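1,4-dihydroxy-2-naphthoyl-CoA hydrolase (Prochlorococcus marinus, PDB 2HX5) probably catalyses hydrolysis of 1,4-dihydroxy-2-naphthoyl-CoA to 1,4-dihydroxy-2-naphthoate and CoA, a step in phylloquinone biosynthesis. Local coordinates at residues H71-F76 and H115-H120; E64-I69 and I123-R128; E43-N48 and D138-A143. One frame throughout, in Å; residues are numbered along the deposited sequence.

Contact 1: residues H71-F76 and H115-H120; sequences HCQADF and HALIRH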
loop_
_atom_site.group_PDB
_atom_site.type_symbol
_atom_site.label_atom_id
_atom_site.label_comp_id
_atom_site.label_asym_id
_atom_site.label_seq_id
_atom_site.Cartn_x
_atom_site.Cartn_y
_atom_site.Cartn_z
ATOM N N HIS A 71 6.881 8.775 -16.528
ATOM C CA HIS A 71 5.509 9.291 -16.727
ATOM C C HIS A 71 4.552 8.146 -16.583
ATOM O O HIS A 71 4.822 7.030 -17.033
ATOM C CB HIS A 71 5.342 9.941 -18.106
ATOM C CG HIS A 71 3.934 10.311 -18.441
ATOM N ND1 HIS A 71 3.330 11.433 -17.912
ATOM C CD2 HIS A 71 3.001 9.708 -19.222
ATOM C CE1 HIS A 71 2.073 11.491 -18.333
ATOM N NE2 HIS A 71 1.849 10.465 -19.145
ATOM N N CYS A 72 3.413 8.394 -15.978
ATOM C CA CYS A 72 2.312 7.462 -16.049
ATOM C C CYS A 72 0.996 8.177 -15.916
ATOM O O CYS A 72 0.942 9.349 -15.479
ATOM C CB CYS A 72 2.374 6.385 -14.987
ATOM S SG CYS A 72 2.300 7.010 -13.251
ATOM N N GLN A 73 -0.057 7.547 -16.410
ATOM C CA GLN A 73 -1.381 8.125 -16.403
ATOM C C GLN A 73 -2.423 7.020 -16.480
ATOM O O GLN A 73 -2.160 5.900 -16.880
ATOM C CB GLN A 73 -1.572 9.097 -17.563
ATOM C CG GLN A 73 -1.373 8.512 -18.946
ATOM C CD GLN A 73 -1.650 9.540 -19.991
ATOM O OE1 GLN A 73 -0.714 10.256 -20.446
ATOM N NE2 GLN A 73 -2.911 9.692 -20.361
ATOM N N ALA A 74 -3.629 7.386 -16.096
ATOM C CA ALA A 74 -4.770 6.472 -16.155
ATOM C C ALA A 74 -6.051 7.201 -16.344
ATOM O O ALA A 74 -6.204 8.351 -15.850
ATOM C CB ALA A 74 -4.880 5.610 -14.938
ATOM N N ASP A 75 -6.998 6.554 -17.032
ATOM C CA ASP A 75 -8.395 7.028 -17.114
ATOM C C ASP A 75 -9.251 5.936 -16.440
ATOM O O ASP A 75 -9.066 4.747 -16.717
ATOM C CB ASP A 75 -8.856 7.163 -18.556
ATOM C CG ASP A 75 -8.224 8.268 -19.357
ATOM O OD1 ASP A 75 -7.314 8.974 -18.963
ATOM O OD2 ASP A 75 -8.647 8.364 -20.549
ATOM N N PHE A 76 -10.194 6.358 -15.612
ATOM C CA PHE A 76 -11.079 5.465 -14.882
ATOM C C PHE A 76 -12.466 5.679 -15.456
ATOM O O PHE A 76 -13.019 6.758 -15.337
ATOM C CB PHE A 76 -10.995 5.776 -13.386
ATOM C CG PHE A 76 -9.629 5.702 -12.815
ATOM C CD1 PHE A 76 -8.792 6.821 -12.847
ATOM C CD2 PHE A 76 -9.122 4.552 -12.222
ATOM C CE1 PHE A 76 -7.551 6.813 -12.351
ATOM C CE2 PHE A 76 -7.846 4.566 -11.672
ATOM C CZ PHE A 76 -7.050 5.667 -11.787
ATOM N N HIS A 115 -7.988 2.265 -18.149
ATOM C CA HIS A 115 -6.796 1.993 -18.895
ATOM C C HIS A 115 -5.685 2.904 -18.390
ATOM O O HIS A 115 -5.972 3.928 -17.765
ATOM C CB HIS A 115 -6.990 2.140 -20.402
ATOM C CG HIS A 115 -7.505 3.467 -20.832
ATOM N ND1 HIS A 115 -6.685 4.561 -20.999
ATOM C CD2 HIS A 115 -8.748 3.870 -21.177
ATOM C CE1 HIS A 115 -7.414 5.576 -21.455
ATOM N NE2 HIS A 115 -8.666 5.183 -21.549
ATOM N N ALA A 116 -4.437 2.513 -18.610
ATOM C CA ALA A 116 -3.303 3.228 -18.065
ATOM C C ALA A 116 -2.140 3.120 -19.011
ATOM O O ALA A 116 -2.073 2.250 -19.878
ATOM C CB ALA A 116 -2.897 2.660 -16.724
ATOM N N LEU A 117 -1.157 3.988 -18.822
ATOM C CA LEU A 117 0.041 4.037 -19.652
ATOM C C LEU A 117 1.203 4.318 -18.716
ATOM O O LEU A 117 1.112 5.230 -17.878
ATOM C CB LEU A 117 -0.091 5.159 -20.691
ATOM C CG LEU A 117 1.071 5.303 -21.632
ATOM C CD1 LEU A 117 1.015 4.216 -22.737
ATOM C CD2 LEU A 117 1.022 6.683 -22.395
ATOM N N ILE A 118 2.303 3.575 -18.815
ATOM C CA ILE A 118 3.499 3.734 -18.008
ATOM C C ILE A 118 4.671 3.826 -18.956
ATOM O O ILE A 118 4.841 2.949 -19.801
ATOM C CB ILE A 118 3.698 2.572 -17.033
ATOM C CG1 ILE A 118 2.553 2.488 -16.034
ATOM C CG2 ILE A 118 5.021 2.766 -16.236
ATOM C CD1 ILE A 118 2.704 1.381 -14.961
ATOM N N ARG A 119 5.477 4.886 -18.847
ATOM C CA ARG A 119 6.677 5.097 -19.663
ATOM C C ARG A 119 7.932 5.016 -18.853
ATOM O O ARG A 119 8.041 5.641 -17.815
ATOM C CB ARG A 119 6.575 6.471 -20.339
ATOM C CG ARG A 119 7.662 6.758 -21.344
ATOM C CD ARG A 119 7.500 8.170 -21.991
ATOM N NE ARG A 119 6.170 8.322 -22.554
ATOM C CZ ARG A 119 5.348 9.379 -22.368
ATOM N NH1 ARG A 119 5.726 10.501 -21.731
ATOM N NH2 ARG A 119 4.113 9.331 -22.830
ATOM N N HIS A 120 8.895 4.221 -19.365
ATOM C CA HIS A 120 10.163 3.964 -18.726
ATOM C C HIS A 120 11.328 4.487 -19.524
ATOM O O HIS A 120 11.282 4.449 -20.764
ATOM C CB HIS A 120 10.388 2.443 -18.619
ATOM C CG HIS A 120 9.372 1.685 -17.805
ATOM N ND1 HIS A 120 9.639 1.197 -16.534
ATOM C CD2 HIS A 120 8.111 1.281 -18.123
ATOM C CE1 HIS A 120 8.539 0.567 -16.101
ATOM N NE2 HIS A 120 7.628 0.567 -17.056
#
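Two neighbouring strands of the hotdog-fold antiparallel sheet meet here, His71-Phe76 on the outermost strand of this chain's sheet and His115-His120 on the next one in. Five main-chain hydrogen bonds rivet them. Arg119 N donates to His71 O at 2.9 Å, nearly straight at 174° and almost along the C=O axis, while Gln73 and Leu117 exchange a reciprocal pair, as do Asp75 and His115. At the non-hydrogen-bonded pairs the chains draw close, and between Ala74 and Ala116 small side chains suit that spacing, their CB atoms 4.0 Å apart. Cys72 CB makes a separate apolar contact with Ile118 CG1.

The other face carries the polar and larger side chains. The His71 ring and the Arg119 guanidinium run nearly parallel, 10° apart, with His71 CD2 over one guanidinium face, 3.8 Å from Arg119 NH2. His71 NE2 donates to a lone pair of Gln73 OE1 (2.9 Å), the acceptor lying in the ring plane, whereas His71 ND1 bonds to Asp75 OD1 of the second subunit. Since both ring nitrogens face oxygen acceptors, one a carboxylate, the imidazole may be doubly protonated, although the guanidinium, itself bonded through NE to Gln101, would probably oppose this. Asp75 CB sits over the face of the His115 ring, 3.9 Å from its centroid, a CH-pi contact; Asp75 OD2 leans to 3.2 Å from His115 CE1, while OD1 accepts the reciprocal bond from His71 ND1 of the second subunit.

Cys72, Ala74, Ala116 and Ile118 turn their side chains to helix 29-45, touching Phe31 and Cys34. Strand 99-108 bonds to the far side of 115-120, while the outer side of 71-76 pairs with an antiparallel strand of the second subunit, so the sheet continues across that interface.

Contact 2: residues E64-I69 and I123-R128; sequences EVALPI and INAQTR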
loop_
_atom_site.group_PDB
_atom_site.type_symbol
_atom_site.label_atom_id
_atom_site.label_comp_id
_atom_site.label_asym_id
_atom_site.label_seq_id
_atom_site.Cartn_x
_atom_site.Cartn_y
_atom_site.Cartn_z
ATOM N N GLU A 64 22.542 -3.952 -13.965
ATOM C CA GLU A 64 23.300 -2.762 -14.273
ATOM C C GLU A 64 22.454 -1.613 -14.802
ATOM O O GLU A 64 22.852 -0.473 -14.681
ATOM C CB GLU A 64 24.394 -3.151 -15.204
ATOM C CG GLU A 64 25.379 -4.052 -14.360
ATOM C CD GLU A 64 26.084 -5.139 -15.140
ATOM O OE1 GLU A 64 25.402 -6.064 -15.628
ATOM O OE2 GLU A 64 27.327 -5.088 -15.216
ATOM N N VAL A 65 21.290 -1.937 -15.357
ATOM C CA VAL A 65 20.391 -0.945 -16.013
ATOM C C VAL A 65 19.131 -0.809 -15.176
ATOM O O VAL A 65 18.529 -1.847 -14.830
ATOM C CB VAL A 65 20.022 -1.374 -17.466
ATOM C CG1 VAL A 65 19.027 -0.409 -18.080
ATOM C CG2 VAL A 65 21.285 -1.434 -18.323
ATOM N N ALA A 66 18.802 0.425 -14.774
ATOM C CA ALA A 66 17.571 0.752 -14.069
ATOM C C ALA A 66 16.558 1.180 -15.135
ATOM O O ALA A 66 16.906 1.656 -16.187
ATOM C CB ALA A 66 17.777 1.914 -13.085
ATOM N N LEU A 67 15.281 0.955 -14.861
ATOM C CA LEU A 67 14.167 1.275 -15.792
ATOM C C LEU A 67 13.161 2.202 -15.081
ATOM O O LEU A 67 11.945 1.854 -14.938
ATOM C CB LEU A 67 13.495 -0.002 -16.279
ATOM C CG LEU A 67 14.332 -1.030 -17.012
ATOM C CD1 LEU A 67 13.579 -2.301 -17.290
ATOM C CD2 LEU A 67 14.832 -0.473 -18.346
ATOM N N PRO A 68 13.614 3.351 -14.615
ATOM C CA PRO A 68 12.691 4.241 -13.894
ATOM C C PRO A 68 11.499 4.680 -14.755
ATOM O O PRO A 68 11.599 4.935 -15.951
ATOM C CB PRO A 68 13.526 5.464 -13.568
ATOM C CG PRO A 68 14.651 5.439 -14.574
ATOM C CD PRO A 68 14.950 3.968 -14.715
ATOM N N ILE A 69 10.375 4.766 -14.087
ATOM C CA ILE A 69 9.178 5.322 -14.648
ATOM C C ILE A 69 9.300 6.840 -14.657
ATOM O O ILE A 69 9.449 7.474 -13.606
ATOM C CB ILE A 69 7.911 4.828 -13.881
ATOM C CG1 ILE A 69 7.786 3.308 -14.125
ATOM C CG2 ILE A 69 6.657 5.563 -14.284
ATOM C CD1 ILE A 69 6.924 2.518 -13.102
ATOM N N ILE A 123 18.374 3.745 -17.784
ATOM C CA ILE A 123 19.564 4.453 -17.327
ATOM C C ILE A 123 20.520 3.484 -16.688
ATOM O O ILE A 123 20.139 2.441 -16.153
ATOM C CB ILE A 123 19.239 5.596 -16.344
ATOM C CG1 ILE A 123 18.658 5.052 -15.037
ATOM C CG2 ILE A 123 18.305 6.597 -17.035
ATOM C CD1 ILE A 123 18.293 6.147 -13.998
ATOM N N ASN A 124 21.795 3.835 -16.691
ATOM C CA ASN A 124 22.787 3.060 -15.950
ATOM C C ASN A 124 22.459 3.268 -14.484
ATOM O O ASN A 124 22.328 4.414 -14.025
ATOM C CB ASN A 124 24.182 3.530 -16.314
ATOM C CG ASN A 124 25.263 2.816 -15.524
ATOM O OD1 ASN A 124 25.482 3.115 -14.364
ATOM N ND2 ASN A 124 25.931 1.880 -16.140
ATOM N N ALA A 125 22.352 2.179 -13.728
ATOM C CA ALA A 125 21.917 2.309 -12.351
ATOM C C ALA A 125 22.876 3.112 -11.464
ATOM O O ALA A 125 22.432 3.720 -10.500
ATOM C CB ALA A 125 21.643 0.891 -11.724
ATOM N N GLN A 126 24.174 3.156 -11.798
ATOM C CA GLN A 126 25.120 3.853 -10.984
ATOM C C GLN A 126 25.379 5.260 -11.447
ATOM O O GLN A 126 25.603 6.115 -10.614
ATOM C CB GLN A 126 26.442 3.069 -10.937
ATOM C CG GLN A 126 26.305 1.725 -10.240
ATOM C CD GLN A 126 27.624 0.961 -10.100
ATOM O OE1 GLN A 126 28.705 1.441 -10.405
ATOM N NE2 GLN A 126 27.521 -0.251 -9.629
ATOM N N THR A 127 25.377 5.506 -12.750
ATOM C CA THR A 127 25.688 6.844 -13.272
ATOM C C THR A 127 24.442 7.681 -13.505
ATOM O O THR A 127 24.507 8.923 -13.553
ATOM C CB THR A 127 26.454 6.828 -14.610
ATOM O OG1 THR A 127 25.593 6.344 -15.627
ATOM C CG2 THR A 127 27.712 5.957 -14.570
ATOM N N ARG A 128 23.324 6.980 -13.653
ATOM C CA ARG A 128 22.036 7.544 -14.041
ATOM C C ARG A 128 22.035 8.201 -15.409
ATOM O O ARG A 128 21.099 8.931 -15.737
ATOM C CB ARG A 128 21.490 8.492 -12.946
ATOM C CG ARG A 128 21.493 7.861 -11.550
ATOM C CD ARG A 128 20.121 7.519 -11.028
#
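The carboxamide of Asn124 takes one N-H close to its plane and another from above it. Thr127 N reaches Asn124 OD1 in the carbonyl plane, on a lone pair, at 2.9 Å; Gln126 N reaches the same oxygen at 2.9 Å but from 34° out of the plane. With CG anti to the backbone N (chi1 177°), the Asn124 side chain reaches forward along its own chain, the Gln126 bond making an Asx turn and the Thr127 bond completing an Asx motif, and Arg128 N closes the bend on Asn124 O.

Strands 65-76 and 111-124 pair antiparallel here at the end of their ladder, Ala66-Ile123 hydrogen-bonded and Val65-Asn124 non-hydrogen-bonded. Ala66 N donates to Ile123 O at 2.8 Å, nearly along the C=O axis, and Ile123 N answers to Ala66 O at 3.0 Å. One step outward, Ala125 N meets Glu64 O, approaching from above that carbonyl plane. Ile123 carries the apolar contact: CG1 occupies the crowded position between backbone N and carbonyl carbon, 3.8 Å from Ala66 CB, while CD1 runs on to Pro68 CG at 3.8 Å, crossing the proline ring obliquely.

Ala66 to Ile69 line a pocket holding 2-ethoxyethanol, probably from the crystallisation liquor, which Leu67 N touches through a weak hydrogen bond. Pairing at this end of the sheet is thus made by three main-chain bonds and a small aliphatic patch, with the turn beyond it fixed by one doubly gripped amide oxygen.

Contact 3: residues E43-N48 and D138-A143; sequences ESYGLN and DRWLEA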
loop_
_atom_site.group_PDB
_atom_site.type_symbol
_atom_site.label_atom_id
_atom_site.label_comp_id
_atom_site.label_asym_id
_atom_site.label_seq_id
_atom_site.Cartn_x
_atom_site.Cartn_y
_atom_site.Cartn_z
ATOM N N GLU A 43 7.966 -12.370 -16.877
ATOM C CA GLU A 43 8.105 -13.751 -16.344
ATOM C C GLU A 43 7.523 -14.805 -17.318
ATOM O O GLU A 43 8.147 -15.814 -17.636
ATOM C CB GLU A 43 7.375 -13.770 -15.007
ATOM C CG GLU A 43 7.263 -15.017 -14.186
ATOM C CD GLU A 43 6.513 -14.630 -12.892
ATOM O OE1 GLU A 43 5.246 -14.651 -12.864
ATOM O OE2 GLU A 43 7.238 -14.160 -11.979
ATOM N N SER A 44 6.309 -14.522 -17.795
ATOM C CA SER A 44 5.565 -15.404 -18.714
ATOM C C SER A 44 6.186 -15.536 -20.102
ATOM O O SER A 44 6.015 -16.550 -20.771
ATOM C CB SER A 44 4.141 -14.880 -18.853
ATOM O OG SER A 44 3.406 -15.718 -19.727
ATOM N N TYR A 45 6.852 -14.490 -20.555
ATOM C CA TYR A 45 7.644 -14.528 -21.779
ATOM C C TYR A 45 8.902 -15.388 -21.592
ATOM O O TYR A 45 9.369 -16.040 -22.531
ATOM C CB TYR A 45 8.020 -13.109 -22.171
ATOM C CG TYR A 45 8.920 -13.043 -23.349
ATOM C CD1 TYR A 45 8.484 -13.467 -24.610
ATOM C CD2 TYR A 45 10.206 -12.601 -23.221
ATOM C CE1 TYR A 45 9.334 -13.452 -25.687
ATOM C CE2 TYR A 45 11.052 -12.560 -24.303
ATOM C CZ TYR A 45 10.608 -12.990 -25.525
ATOM O OH TYR A 45 11.459 -12.950 -26.600
ATOM N N GLY A 46 9.433 -15.402 -20.371
ATOM C CA GLY A 46 10.536 -16.260 -19.994
ATOM C C GLY A 46 11.756 -15.560 -19.442
ATOM O O GLY A 46 12.796 -16.245 -19.302
ATOM N N LEU A 47 11.682 -14.263 -19.109
ATOM C CA LEU A 47 12.832 -13.560 -18.539
ATOM C C LEU A 47 12.979 -13.887 -17.057
ATOM O O LEU A 47 12.025 -14.256 -16.395
ATOM C CB LEU A 47 12.734 -12.044 -18.765
ATOM C CG LEU A 47 12.605 -11.545 -20.200
ATOM C CD1 LEU A 47 12.570 -10.025 -20.212
ATOM C CD2 LEU A 47 13.717 -12.082 -21.067
ATOM N N ASN A 48 14.209 -13.761 -16.554
ATOM C CA ASN A 48 14.541 -14.106 -15.169
ATOM C C ASN A 48 14.551 -12.830 -14.358
ATOM O O ASN A 48 15.284 -11.933 -14.736
ATOM C CB ASN A 48 15.934 -14.735 -15.175
ATOM C CG ASN A 48 16.405 -15.214 -13.809
ATOM O OD1 ASN A 48 15.878 -14.871 -12.752
ATOM N ND2 ASN A 48 17.453 -16.026 -13.842
ATOM N N ASP A 138 14.467 -5.820 -24.680
ATOM C CA ASP A 138 14.384 -5.674 -26.113
ATOM C C ASP A 138 13.782 -6.911 -26.786
ATOM O O ASP A 138 12.963 -6.789 -27.674
ATOM C CB ASP A 138 15.753 -5.391 -26.690
ATOM C CG ASP A 138 15.922 -3.945 -27.134
ATOM O OD1 ASP A 138 14.917 -3.203 -27.249
ATOM O OD2 ASP A 138 17.092 -3.559 -27.388
ATOM N N ARG A 139 14.148 -8.111 -26.339
ATOM C CA ARG A 139 13.493 -9.331 -26.854
ATOM C C ARG A 139 11.983 -9.407 -26.613
ATOM O O ARG A 139 11.207 -9.792 -27.519
ATOM C CB ARG A 139 14.164 -10.557 -26.256
ATOM C CG ARG A 139 15.530 -10.842 -26.850
ATOM C CD ARG A 139 16.051 -12.210 -26.456
ATOM N NE ARG A 139 16.508 -12.277 -25.077
ATOM C CZ ARG A 139 15.989 -13.048 -24.126
ATOM N NH1 ARG A 139 14.932 -13.828 -24.364
ATOM N NH2 ARG A 139 16.541 -13.015 -22.910
ATOM N N TRP A 140 11.573 -9.051 -25.400
ATOM C CA TRP A 140 10.190 -8.968 -25.045
ATOM C C TRP A 140 9.431 -7.952 -25.887
ATOM O O TRP A 140 8.342 -8.246 -26.345
ATOM C CB TRP A 140 10.100 -8.687 -23.555
ATOM C CG TRP A 140 8.709 -8.446 -23.015
ATOM C CD1 TRP A 140 7.752 -9.380 -22.667
ATOM C CD2 TRP A 140 8.158 -7.172 -22.658
ATOM N NE1 TRP A 140 6.640 -8.742 -22.169
ATOM C CE2 TRP A 140 6.878 -7.396 -22.139
ATOM C CE3 TRP A 140 8.653 -5.859 -22.709
ATOM C CZ2 TRP A 140 6.059 -6.345 -21.702
ATOM C CZ3 TRP A 140 7.885 -4.853 -22.267
ATOM C CH2 TRP A 140 6.595 -5.080 -21.782
ATOM N N LEU A 141 9.969 -6.750 -26.053
ATOM C CA LEU A 141 9.357 -5.728 -26.910
ATOM C C LEU A 141 9.196 -6.252 -28.331
ATOM O O LEU A 141 8.108 -6.160 -28.928
ATOM C CB LEU A 141 10.181 -4.442 -26.887
ATOM C CG LEU A 141 10.140 -3.675 -25.589
ATOM C CD1 LEU A 141 11.185 -2.564 -25.556
ATOM C CD2 LEU A 141 8.752 -3.078 -25.350
ATOM N N GLU A 142 10.261 -6.847 -28.877
ATOM C CA GLU A 142 10.196 -7.350 -30.240
ATOM C C GLU A 142 9.126 -8.459 -30.363
ATOM O O GLU A 142 8.346 -8.452 -31.346
ATOM C CB GLU A 142 11.572 -7.848 -30.681
ATOM C CG GLU A 142 11.708 -7.967 -32.221
ATOM C CD GLU A 142 11.735 -6.579 -32.905
ATOM O OE1 GLU A 142 12.114 -5.589 -32.236
ATOM O OE2 GLU A 142 11.370 -6.468 -34.100
ATOM N N ALA A 143 9.094 -9.394 -29.409
ATOM C CA ALA A 143 8.183 -10.544 -29.453
ATOM C C ALA A 143 6.748 -10.096 -29.321
ATOM O O ALA A 143 5.839 -10.772 -29.770
ATOM C CB ALA A 143 8.542 -11.595 -28.380
HETATM O O HOH W 1 12.469 -15.965 -23.481
HETATM O O HOH W 2 14.697 -15.670 -21.891
#
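A Schellman motif closes helix 29-45 where it packs against helix 135-143, the residue before and the residue after its glycine supplying the touching side chains. Gly46, with positive phi, is the C-prime residue: Leu47 N returns to Leu42 O and Gly46 N to Glu43 O.

Tyr45 carries the contact. Its CG stands anti to the backbone N (chi1 175°), which lays the ring along the second helix. Trp140 CA sits over one ring face, 4.1 Å from the centroid, as a CH-pi contact, and the indole presents its edge to the tyrosine face in an offset edge-to-face pair, centroids 5.6 Å apart and planes at 67°. Trp140 CD1 comes to 3.8 Å from Tyr45 CB, while the indole NE1 is held by Ser41 OG. On the same side of the ring, obliquely, Ala143 CB comes to 3.4 Å from Tyr45 CE1. Leu47 CD2 lies 3.5 Å from Arg139 NH2.

The face of Tyr45 opposite Trp140 CA meets a water that donates to Tyr45 O and weakly accepts from Arg139 NH1. A second water accepts from the same NH1 at 3.1 Å and donates to Gly46 O at 3.3 Å. An alanine in place of Tyr45 would probably loosen the packing of the two helices, since the ring that meets Trp140 CA and Ala143 would be gone. Aromatic packing of Tyr45 on Trp140 thus carries the contact, and beside it Arg139, its NE salt-bridged to Glu135, is linked through water to the two carbonyls at the helix end.

How the contacts relate
Contacts 1 and 2 are successive stations on one strand pair, 65-76 with 111-124, their centres 21 Å apart; they join where His120 ND1 comes 2.9 Å from Leu67 O, a probable hydrogen bond, and where Ile69 packs on Ile118 and His120. Contact 3 joins two helices: its nearest atoms lie about 7 Å from contact 1 and about 8 Å from contact 2. Along the chain contact 1 nests within the loop closed by contact 2, and both within that of contact 3. Contacts 2 and 3 line two separate 2-ethoxyethanol pockets, the side chains of Ala66 and Leu47 each about 4 Å from a bound molecule, probably from the crystallisation liquor; all three contacts lie away from Asp20, the predicted active-site residue.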